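Local coordinates for protein diol-dehydratase (Roseburia inulinivorans, PDB 5I2A) that probably acts as a B12-independent glycyl radical lyase that dehydrates 1,2-propanediol, at residues E336-Y341 against Y694-N699; A453-M458 against Q554-A559. All coordinates share one frame; numbering follows the deposited sequence.

Contact 1. Residues E336-Y341 against Y694-N699; sequences EGFAGY and YPVSAN
Ser-697 carries this contact through its hydroxyl, which is gripped by two hydrogen bonds. OG donates to Glu-336 O at 2.7 Å, standing above the plane of that carbonyl. It also accepts from Ala-339 N at 3.0 Å, and this bond is nearly straight, with 167° at the hydrogen. The Ser-697 chi1 of 70° puts OG between the backbone N and the carbonyl carbon, where it can reach both Glu-336 O and Ala-339 N. The backbone adds a third bond, from Ser-697 N to Gly-337 O at 3.1 Å. Gly-337 sits where the two backbones are nearest by CA atoms, 3.7 Å from Gly-337 CA to Ala-698 CA. A CB on Gly-337 would press on the methyl of Ala-698. Val-696 belongs to this tight side too. Its CG1 is 3.3 Å from Gly-337 O and 3.9 Å from Phe-338 CD1, and the Val-696 and Phe-338 side chains cross obliquely. The segment 694-699 makes its approach with a type II' beta turn from Pro-695 to Ala-698, closed by Ala-698 N to Pro-695 O. Ser-697 is the third residue of that turn, which lies between strand 688-689 and helix 699-703. An alanine in place of Ser-697 would probably leave Glu-336 O and Ala-339 N without their shared mate and free the bend to shift. The loose side is at Glu-336, which is partly exposed; its carboxylate runs off from the turn.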
loop_
_atom_site.group_PDB
_atom_site.type_symbol
_atom_site.label_atom_id
_atom_site.label_comp_id
_atom_site.label_asym_id
_atom_site.label_seq_id
_atom_site.Cartn_x
_atom_site.Cartn_y
_atom_site.Cartn_z
ATOM N N GLU A 336 -31.950 1.273 8.645
ATOM C CA GLU A 336 -33.014 2.258 8.612
ATOM C C GLU A 336 -32.857 3.229 7.455
ATOM O O GLU A 336 -33.833 3.817 7.010
ATOM C CB GLU A 336 -33.072 3.019 9.926
ATOM C CG GLU A 336 -33.478 2.122 11.070
ATOM C CD GLU A 336 -33.911 2.904 12.267
ATOM O OE1 GLU A 336 -33.330 3.984 12.505
ATOM O OE2 GLU A 336 -34.840 2.446 12.957
ATOM N N GLY A 337 -31.630 3.381 6.965
ATOM C CA GLY A 337 -31.388 4.245 5.822
ATOM C C GLY A 337 -31.448 3.523 4.488
ATOM O O GLY A 337 -31.444 4.162 3.439
ATOM N N PHE A 338 -31.481 2.192 4.533
ATOM C CA PHE A 338 -31.571 1.371 3.330
ATOM C C PHE A 338 -32.689 0.322 3.498
ATOM O O PHE A 338 -32.478 -0.856 3.257
ATOM C CB PHE A 338 -30.242 0.647 3.036
ATOM C CG PHE A 338 -29.049 1.553 2.797
ATOM C CD1 PHE A 338 -28.813 2.101 1.551
ATOM C CD2 PHE A 338 -28.138 1.807 3.818
ATOM C CE1 PHE A 338 -27.685 2.906 1.320
ATOM C CE2 PHE A 338 -27.019 2.609 3.601
ATOM C CZ PHE A 338 -26.792 3.157 2.351
ATOM N N ALA A 339 -33.864 0.749 3.928
ATOM C CA ALA A 339 -34.870 -0.203 4.420
ATOM C C ALA A 339 -35.614 -0.877 3.271
ATOM O O ALA A 339 -35.854 -0.255 2.250
ATOM C CB ALA A 339 -35.849 0.497 5.333
ATOM N N GLY A 340 -35.984 -2.141 3.450
ATOM C CA GLY A 340 -36.788 -2.842 2.457
ATOM C C GLY A 340 -36.027 -3.937 1.723
ATOM O O GLY A 340 -36.479 -4.424 0.705
ATOM N N TYR A 341 -34.865 -4.309 2.249
ATOM C CA TYR A 341 -34.044 -5.383 1.681
ATOM C C TYR A 341 -33.531 -5.119 0.256
ATOM O O TYR A 341 -33.141 -6.051 -0.424
ATOM C CB TYR A 341 -34.816 -6.707 1.669
ATOM C CG TYR A 341 -35.281 -7.210 3.023
ATOM C CD1 TYR A 341 -34.381 -7.711 3.943
ATOM C CD2 TYR A 341 -36.632 -7.217 3.352
ATOM C CE1 TYR A 341 -34.801 -8.195 5.173
ATOM C CE2 TYR A 341 -37.072 -7.710 4.576
ATOM C CZ TYR A 341 -36.152 -8.200 5.481
ATOM O OH TYR A 341 -36.577 -8.674 6.689
ATOM N N TYR A 694 -30.312 12.938 -2.920
ATOM C CA TYR A 694 -31.306 11.888 -2.812
ATOM C C TYR A 694 -31.218 11.252 -1.430
ATOM O O TYR A 694 -30.196 11.367 -0.763
ATOM C CB TYR A 694 -31.127 10.844 -3.913
ATOM C CG TYR A 694 -29.867 9.990 -3.875
ATOM C CD1 TYR A 694 -29.789 8.870 -3.050
ATOM C CD2 TYR A 694 -28.793 10.248 -4.735
ATOM C CE1 TYR A 694 -28.681 8.061 -3.055
ATOM C CE2 TYR A 694 -27.660 9.419 -4.752
ATOM C CZ TYR A 694 -27.611 8.335 -3.903
ATOM O OH TYR A 694 -26.521 7.499 -3.888
ATOM N N PRO A 695 -32.307 10.619 -0.987
ATOM C CA PRO A 695 -32.349 10.221 0.426
ATOM C C PRO A 695 -32.310 8.727 0.742
ATOM O O PRO A 695 -32.107 8.401 1.909
ATOM C CB PRO A 695 -33.691 10.783 0.875
ATOM C CG PRO A 695 -34.568 10.506 -0.324
ATOM C CD PRO A 695 -33.665 10.738 -1.550
ATOM N N VAL A 696 -32.499 7.857 -0.248
ATOM C CA VAL A 696 -32.785 6.442 0.011
ATOM C C VAL A 696 -33.912 6.424 1.056
ATOM O O VAL A 696 -34.903 7.109 0.853
ATOM C CB VAL A 696 -31.550 5.644 0.450
ATOM C CG1 VAL A 696 -31.779 4.146 0.181
ATOM C CG2 VAL A 696 -30.321 6.110 -0.337
ATOM N N SER A 697 -33.781 5.712 2.177
ATOM C CA SER A 697 -34.819 5.845 3.202
ATOM C C SER A 697 -34.289 6.602 4.428
ATOM O O SER A 697 -34.925 6.624 5.482
ATOM C CB SER A 697 -35.373 4.470 3.622
ATOM O OG SER A 697 -34.439 3.696 4.359
ATOM N N ALA A 698 -33.144 7.253 4.262
ATOM C CA ALA A 698 -32.397 7.815 5.388
ATOM C C ALA A 698 -32.891 9.170 5.862
ATOM O O ALA A 698 -32.391 9.695 6.864
ATOM C CB ALA A 698 -30.911 7.909 5.031
ATOM N N ASN A 699 -33.867 9.745 5.160
ATOM C CA ASN A 699 -34.422 11.015 5.591
ATOM C C ASN A 699 -35.198 10.827 6.901
ATOM O O ASN A 699 -35.318 11.753 7.679
ATOM C CB ASN A 699 -35.319 11.627 4.520
ATOM C CG ASN A 699 -36.523 10.752 4.206
ATOM O OD1 ASN A 699 -36.381 9.581 3.884
ATOM N ND2 ASN A 699 -37.708 11.315 4.335
#

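Contact 2. Residues A453-M458 against Q554-A559; sequences AAFFNM and QGFGIA
Phe-455 and Phe-556 meet in an offset edge-to-face pair, with the edge of Phe-556 turned to the face of Phe-455. The ring centroids are 5.2 Å apart and the planes stand at 70°. Phe-556 CE1 also reaches Phe-455 CB at 3.5 Å, so the contact extends to the base of that side chain. Both rings share one sheet face with Gln-554 and Asn-457. The Gln-554 amide is held from outside the pair: its OE1 is hydrogen-bonded to Asn-751 ND2, and its NE2 to Gly-552 O and Asp-452 OD1. On the other face, Phe-456 turns its ring away from 554-559. Met-458, just past the strand, bends at chi3 (54°) and lies side by side with Ile-558, SD to CG1 3.9 Å. Gly-555 leaves room here, since a CB would crowd Met-458 SD. Four backbone bonds hold the strands, among them Phe-456 N to Gln-554 O at 2.7 Å and Phe-556 N to Phe-456 O at 2.8 Å. Gly-557 stands at the N-cap position of helix 558-574. This is a parallel strand pair within a mixed sheet in the interior of the pyruvate formate lyase-like fold.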
loop_
_atom_site.group_PDB
_atom_site.type_symbol
_atom_site.label_atom_id
_atom_site.label_comp_id
_atom_site.label_asym_id
_atom_site.label_seq_id
_atom_site.Cartn_x
_atom_site.Cartn_y
_atom_site.Cartn_z
ATOM N N ALA A 453 -21.610 7.596 -1.269
ATOM C CA ALA A 453 -20.472 7.583 -0.352
ATOM C C ALA A 453 -20.817 8.026 1.066
ATOM O O ALA A 453 -20.114 7.662 2.005
ATOM C CB ALA A 453 -19.341 8.463 -0.909
ATOM N N ALA A 454 -21.878 8.817 1.210
ATOM C CA ALA A 454 -22.295 9.333 2.517
ATOM C C ALA A 454 -23.644 10.018 2.441
ATOM O O ALA A 454 -24.114 10.412 1.366
ATOM C CB ALA A 454 -21.243 10.331 3.106
ATOM N N PHE A 455 -24.252 10.148 3.611
ATOM C CA PHE A 455 -25.468 10.916 3.791
ATOM C C PHE A 455 -25.119 12.159 4.614
ATOM O O PHE A 455 -24.601 12.038 5.729
ATOM C CB PHE A 455 -26.528 10.084 4.517
ATOM C CG PHE A 455 -26.986 8.849 3.770
ATOM C CD1 PHE A 455 -27.054 8.826 2.389
ATOM C CD2 PHE A 455 -27.387 7.716 4.474
ATOM C CE1 PHE A 455 -27.504 7.695 1.709
ATOM C CE2 PHE A 455 -27.832 6.573 3.803
ATOM C CZ PHE A 455 -27.890 6.564 2.421
ATOM N N PHE A 456 -25.411 13.338 4.078
ATOM C CA PHE A 456 -25.103 14.596 4.747
ATOM C C PHE A 456 -26.387 15.342 5.089
ATOM O O PHE A 456 -27.196 15.636 4.204
ATOM C CB PHE A 456 -24.209 15.474 3.859
ATOM C CG PHE A 456 -23.740 16.757 4.513
ATOM C CD1 PHE A 456 -24.547 17.893 4.525
ATOM C CD2 PHE A 456 -22.475 16.836 5.084
ATOM C CE1 PHE A 456 -24.096 19.087 5.100
ATOM C CE2 PHE A 456 -22.015 18.027 5.670
ATOM C CZ PHE A 456 -22.828 19.151 5.676
ATOM N N ASN A 457 -26.549 15.673 6.367
ATOM C CA ASN A 457 -27.750 16.362 6.837
ATOM C C ASN A 457 -27.563 17.879 6.760
ATOM O O ASN A 457 -26.895 18.461 7.608
ATOM C CB ASN A 457 -28.075 15.924 8.278
ATOM C CG ASN A 457 -29.430 16.439 8.763
ATOM O OD1 ASN A 457 -29.944 17.437 8.264
ATOM N ND2 ASN A 457 -30.015 15.738 9.737
ATOM N N MET A 458 -28.160 18.514 5.758
ATOM C CA MET A 458 -27.982 19.953 5.569
ATOM C C MET A 458 -28.683 20.765 6.661
ATOM O O MET A 458 -28.402 21.944 6.811
ATOM C CB MET A 458 -28.484 20.402 4.181
ATOM C CG MET A 458 -27.816 19.673 2.998
ATOM S SD MET A 458 -28.567 20.073 1.401
ATOM C CE MET A 458 -28.466 21.847 1.446
ATOM N N GLN A 554 -24.466 12.540 -0.552
ATOM C CA GLN A 554 -25.815 13.081 -0.720
ATOM C C GLN A 554 -26.232 14.136 0.314
ATOM O O GLN A 554 -26.069 13.932 1.521
ATOM C CB GLN A 554 -26.828 11.942 -0.681
ATOM C CG GLN A 554 -26.970 11.187 -1.983
ATOM C CD GLN A 554 -25.630 10.916 -2.653
ATOM O OE1 GLN A 554 -25.199 11.679 -3.511
ATOM N NE2 GLN A 554 -24.973 9.832 -2.265
ATOM N N GLY A 555 -26.791 15.240 -0.172
ATOM C CA GLY A 555 -27.315 16.295 0.678
ATOM C C GLY A 555 -28.798 16.124 0.995
ATOM O O GLY A 555 -29.626 15.940 0.100
ATOM N N PHE A 556 -29.127 16.182 2.281
ATOM C CA PHE A 556 -30.493 15.987 2.750
ATOM C C PHE A 556 -31.124 17.279 3.231
ATOM O O PHE A 556 -30.499 18.033 3.962
ATOM C CB PHE A 556 -30.526 14.988 3.910
ATOM C CG PHE A 556 -30.340 13.543 3.507
ATOM C CD1 PHE A 556 -29.139 13.096 2.990
ATOM C CD2 PHE A 556 -31.365 12.619 3.708
ATOM C CE1 PHE A 556 -28.964 11.761 2.651
ATOM C CE2 PHE A 556 -31.198 11.278 3.384
ATOM C CZ PHE A 556 -29.998 10.853 2.848
ATOM N N GLY A 557 -32.373 17.514 2.860
ATOM C CA GLY A 557 -33.169 18.528 3.515
ATOM C C GLY A 557 -33.278 19.879 2.840
ATOM O O GLY A 557 -33.576 20.876 3.505
ATOM N N ILE A 558 -33.058 19.924 1.532
ATOM C CA ILE A 558 -33.133 21.198 0.805
ATOM C C ILE A 558 -34.444 21.975 1.067
ATOM O O ILE A 558 -34.404 23.181 1.325
ATOM C CB ILE A 558 -32.969 20.986 -0.705
ATOM C CG1 ILE A 558 -31.491 20.832 -1.044
ATOM C CG2 ILE A 558 -33.500 22.172 -1.471
ATOM C CD1 ILE A 558 -31.218 20.691 -2.526
ATOM N N ALA A 559 -35.594 21.301 1.008
ATOM C CA ALA A 559 -36.872 21.982 1.273
ATOM C C ALA A 559 -36.901 22.568 2.686
ATOM O O ALA A 559 -37.311 23.715 2.883
ATOM C CB ALA A 559 -38.075 21.021 1.069
#

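Overall arrangement
Contact 1 and contact 2 lie side by side in the buried middle of the chain, their centres about 12 Å apart. Segment 694-699 joins them. Val-696, Ser-697 and Ala-698 meet the loop 336-341, and Pro-695, Val-696 and Ala-698 rest on the strand pair. Ala-698 CB lies 3.6 Å from Phe-455 CD2, and Pro-695 CA lies 3.3 Å from Phe-556 CE2. Phe-338 of contact 1 also meets the Phe-455 ring. A bound 1,2-ethanediol, probably from the crystallisation liquor, lies about 4 Å from the Phe-338 side chain and about 6 Å from that of Phe-455. Tyr-818 hydrogen-bonds Ala-339 O and touches Ser-697. It follows Gly-817, the predicted glycyl radical site; the radical is not present in this structure.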